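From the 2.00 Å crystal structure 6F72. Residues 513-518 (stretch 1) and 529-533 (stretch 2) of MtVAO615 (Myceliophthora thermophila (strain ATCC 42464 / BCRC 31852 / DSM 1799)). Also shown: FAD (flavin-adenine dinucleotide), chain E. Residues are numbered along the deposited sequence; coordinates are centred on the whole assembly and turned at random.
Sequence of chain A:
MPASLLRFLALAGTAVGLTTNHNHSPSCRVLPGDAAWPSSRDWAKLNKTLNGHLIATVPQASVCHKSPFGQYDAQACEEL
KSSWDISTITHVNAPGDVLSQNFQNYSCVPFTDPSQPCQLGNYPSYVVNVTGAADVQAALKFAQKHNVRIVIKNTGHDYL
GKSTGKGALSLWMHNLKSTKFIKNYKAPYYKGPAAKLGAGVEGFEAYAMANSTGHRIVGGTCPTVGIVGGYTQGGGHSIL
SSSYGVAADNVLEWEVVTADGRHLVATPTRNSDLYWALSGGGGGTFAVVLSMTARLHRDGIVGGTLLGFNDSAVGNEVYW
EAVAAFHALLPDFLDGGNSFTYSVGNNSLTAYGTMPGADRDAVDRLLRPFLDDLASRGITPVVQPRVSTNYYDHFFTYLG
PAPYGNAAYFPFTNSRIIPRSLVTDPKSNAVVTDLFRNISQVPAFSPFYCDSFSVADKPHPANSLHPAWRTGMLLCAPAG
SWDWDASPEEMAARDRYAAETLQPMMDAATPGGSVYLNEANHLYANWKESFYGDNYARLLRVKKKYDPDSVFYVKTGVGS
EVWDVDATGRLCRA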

# COMPACT_ATOMS: atom_id res chain seq x y z
N GLY A 513 -18.91 -2.65 6.30
CA GLY A 513 -17.51 -2.70 5.89
C GLY A 513 -16.99 -1.36 5.43
O GLY A 513 -17.66 -0.33 5.59
N SER A 514 -15.80 -1.35 4.86
CA SER A 514 -15.21 -0.10 4.39
C SER A 514 -14.23 -0.39 3.26
O SER A 514 -13.97 -1.56 2.95
CB SER A 514 -14.50 0.63 5.54
OG SER A 514 -13.33 -0.06 5.90
N VAL A 515 -13.71 0.68 2.65
CA VAL A 515 -12.70 0.56 1.60
C VAL A 515 -11.37 1.00 2.20
O VAL A 515 -11.24 2.08 2.80
CB VAL A 515 -13.10 1.32 0.30
CG1 VAL A 515 -12.13 1.04 -0.85
CG2 VAL A 515 -14.49 0.88 -0.17
N TYR A 516 -10.41 0.09 2.12
CA TYR A 516 -9.07 0.32 2.62
C TYR A 516 -8.46 1.45 1.78
O TYR A 516 -8.43 1.37 0.54
CB TYR A 516 -8.28 -0.98 2.52
CG TYR A 516 -6.83 -0.94 2.97
CD1 TYR A 516 -6.38 -0.06 3.98
CD2 TYR A 516 -5.90 -1.82 2.41
CE1 TYR A 516 -5.04 -0.05 4.38
CE2 TYR A 516 -4.57 -1.82 2.81
CZ TYR A 516 -4.14 -0.95 3.80
OH TYR A 516 -2.80 -0.96 4.17
N LEU A 517 -8.02 2.53 2.45
CA LEU A 517 -7.57 3.75 1.74
C LEU A 517 -6.34 3.51 0.86
O LEU A 517 -6.07 4.28 -0.09
CB LEU A 517 -7.35 4.92 2.71
CG LEU A 517 -6.16 4.91 3.68
CD1 LEU A 517 -4.86 5.35 2.99
CD2 LEU A 517 -6.42 5.75 4.93
N ASN A 518 -5.58 2.47 1.21
CA ASN A 518 -4.36 2.11 0.48
C ASN A 518 -4.64 1.36 -0.81
O ASN A 518 -3.83 1.40 -1.73
CB ASN A 518 -3.40 1.30 1.36
CG ASN A 518 -2.40 2.18 2.12
OD1 ASN A 518 -1.96 3.23 1.64
ND2 ASN A 518 -2.03 1.75 3.32
N GLU A 529 -16.23 9.13 3.29
CA GLU A 529 -16.98 8.31 4.22
C GLU A 529 -16.36 6.92 4.34
O GLU A 529 -16.26 6.38 5.44
CB GLU A 529 -18.45 8.24 3.82
CG GLU A 529 -19.29 7.24 4.59
CD GLU A 529 -20.64 7.00 3.93
OE1 GLU A 529 -21.42 7.98 3.80
OE2 GLU A 529 -20.92 5.84 3.53
N SER A 530 -15.91 6.36 3.23
CA SER A 530 -15.47 4.98 3.27
C SER A 530 -14.05 4.80 3.82
O SER A 530 -13.77 3.82 4.52
CB SER A 530 -15.61 4.33 1.92
OG SER A 530 -15.57 2.94 2.08
N PHE A 531 -13.15 5.74 3.52
CA PHE A 531 -11.77 5.62 3.99
C PHE A 531 -11.62 6.02 5.46
O PHE A 531 -10.85 5.41 6.19
CB PHE A 531 -10.78 6.46 3.16
CG PHE A 531 -10.65 6.06 1.71
CD1 PHE A 531 -11.24 4.90 1.20
CD2 PHE A 531 -9.85 6.83 0.84
CE1 PHE A 531 -11.10 4.55 -0.13
CE2 PHE A 531 -9.68 6.47 -0.49
CZ PHE A 531 -10.32 5.34 -0.97
N TYR A 532 -12.35 7.05 5.86
CA TYR A 532 -12.13 7.71 7.15
C TYR A 532 -13.30 7.59 8.12
O TYR A 532 -13.08 7.52 9.33
CB TYR A 532 -11.73 9.17 6.93
CG TYR A 532 -10.60 9.33 5.94
CD1 TYR A 532 -9.28 8.99 6.29
CD2 TYR A 532 -10.84 9.80 4.66
CE1 TYR A 532 -8.23 9.14 5.37
CE2 TYR A 532 -9.81 9.95 3.74
CZ TYR A 532 -8.51 9.62 4.10
OH TYR A 532 -7.48 9.75 3.17
N GLY A 533 -14.53 7.55 7.61
CA GLY A 533 -15.72 7.42 8.47
C GLY A 533 -15.84 8.57 9.46
O GLY A 533 -15.60 9.73 9.11
PA FAD E . 4.34 5.50 -2.10
O1A FAD E . 3.50 5.54 -3.35
O2A FAD E . 5.76 5.99 -2.23
O5B FAD E . 3.58 6.33 -0.95
C5B FAD E . 2.17 6.20 -0.74
C4B FAD E . 1.59 7.45 -0.08
O4B FAD E . 2.28 7.71 1.15
C3B FAD E . 1.73 8.72 -0.91
O3B FAD E . 0.56 9.50 -0.66
C2B FAD E . 2.94 9.43 -0.33
O2B FAD E . 2.85 10.85 -0.47
C1B FAD E . 2.90 9.00 1.12
N9A FAD E . 4.23 8.86 1.77
C8A FAD E . 5.08 7.82 1.60
N7A FAD E . 6.19 7.99 2.37
C5A FAD E . 6.05 9.14 3.04
C6A FAD E . 6.86 9.90 4.02
N6A FAD E . 8.06 9.43 4.40
N1A FAD E . 6.36 11.07 4.48
C2A FAD E . 5.16 11.55 4.09
N3A FAD E . 4.36 10.90 3.21
C4A FAD E . 4.75 9.71 2.65
N1 FAD E . -0.88 -2.93 1.53
C2 FAD E . -1.22 -3.75 2.56
O2 FAD E . -1.83 -3.26 3.54
N3 FAD E . -0.93 -5.06 2.55
C4 FAD E . -0.29 -5.67 1.53
O4 FAD E . -0.04 -6.90 1.57
C4X FAD E . 0.12 -4.84 0.38
N5 FAD E . 0.78 -5.37 -0.67
C5X FAD E . 1.16 -4.60 -1.73
C6 FAD E . 1.85 -5.18 -2.83
C7 FAD E . 2.23 -4.36 -3.91
C7M FAD E . 2.96 -4.99 -5.08
C8 FAD E . 1.92 -2.88 -3.90
C8M FAD E . 2.37 -1.90 -4.97
C9 FAD E . 1.24 -2.34 -2.81
C9A FAD E . 0.84 -3.14 -1.73
N10 FAD E . 0.17 -2.56 -0.62
C10 FAD E . -0.22 -3.40 0.44
C1' FAD E . -0.18 -1.14 -0.64
C2' FAD E . 0.60 -0.19 0.22
O2' FAD E . 0.20 -0.40 1.57
C3' FAD E . 0.20 1.20 -0.26
O3' FAD E . 0.29 1.30 -1.70
C4' FAD E . 1.06 2.27 0.39
O4' FAD E . 0.50 3.56 0.11
C5' FAD E . 2.52 2.17 -0.05
O5' FAD E . 3.29 3.24 0.48
P FAD E . 4.77 3.51 -0.09
O1P FAD E . 5.52 2.21 -0.13
O2P FAD E . 5.28 4.71 0.67
O3P FAD E . 4.44 3.97 -1.61
O HOH W 1 -8.90 2.96 5.31

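Stretch 1 runs as an irregular segment with no helix or strand of its own, and it packs against a helix that begins before stretch 2. Two CA-CA approaches fix the register: S514 CA lies 5.2 Å from S530 CA, and L517 CA lies 5.1 Å from F531 CA. Together the two stretches bury 317 Å².

One direct hydrogen bond joins them. V515 N donates to S530 OG at 3.0 Å, with an N-H...O angle of 131°, acceptable but clearly bent. The chi1 of S530, -162° (t), places its hydroxyl within reach of this amide. With S530 at t and V515 chi1 at -173° (t), V515 CG2 lies 3.2 Å from S530 OG, a tight approach of a methyl to an oxygen. Beside it, S514 CB rests 3.4 Å from S530 O, a van der Waals contact.

F531 supplies the main apolar surface. With chi1 at -63° (m) and chi2 at -8°, its ring turns one face to L517: L517 CA stands 3.8 Å from the ring centroid and only 8° off the ring normal, the geometry of a CH-pi contact, and L517 CB sits 3.6 Å from F531 CG over the same face. V515, at chi1 -173° (t), brings CG1 to 3.7 Å from F531 CE1, adding an apolar contact, while its carbonyl V515 O approaches F531 CD1 obliquely at 3.2 Å.

L517 adopts chi1 71° (p) and chi2 81° (p). In this conformation L517 CD2 reaches 3.9 Å from Y532 CE1, so L517 touches both aromatic side chains of stretch 2, F531 and Y532. The CA-to-CB bond of Y532 points away from stretch 1, yet with chi1 at -51° (m) the ring comes back close enough for this contact.

Water 1 adds a polar link between the backbones: it accepts from L517 N at 3.0 Å and donates to F531 O at 3.3 Å, the latter a longer bond.

Y516 and N518 point their CA-to-CB bonds away from the helix and serve the cofactor instead. Y516 OH donates to FAD O2 at 2.6 Å, the oxygen lying at the ring edge near its plane. N518 ND2 donates to Y516 OH at 2.9 Å and 167°, nearly linear, while N518 OD1 accepts from FAD O4' at 2.9 Å. The off-well chi1 of N518, -91°, accompanies this double engagement.

G533 is the first residue to leave helical phi/psi, with phi at 60°, a value glycine accommodates readily; G533 N makes a weak bond to E529 O at 3.0 Å.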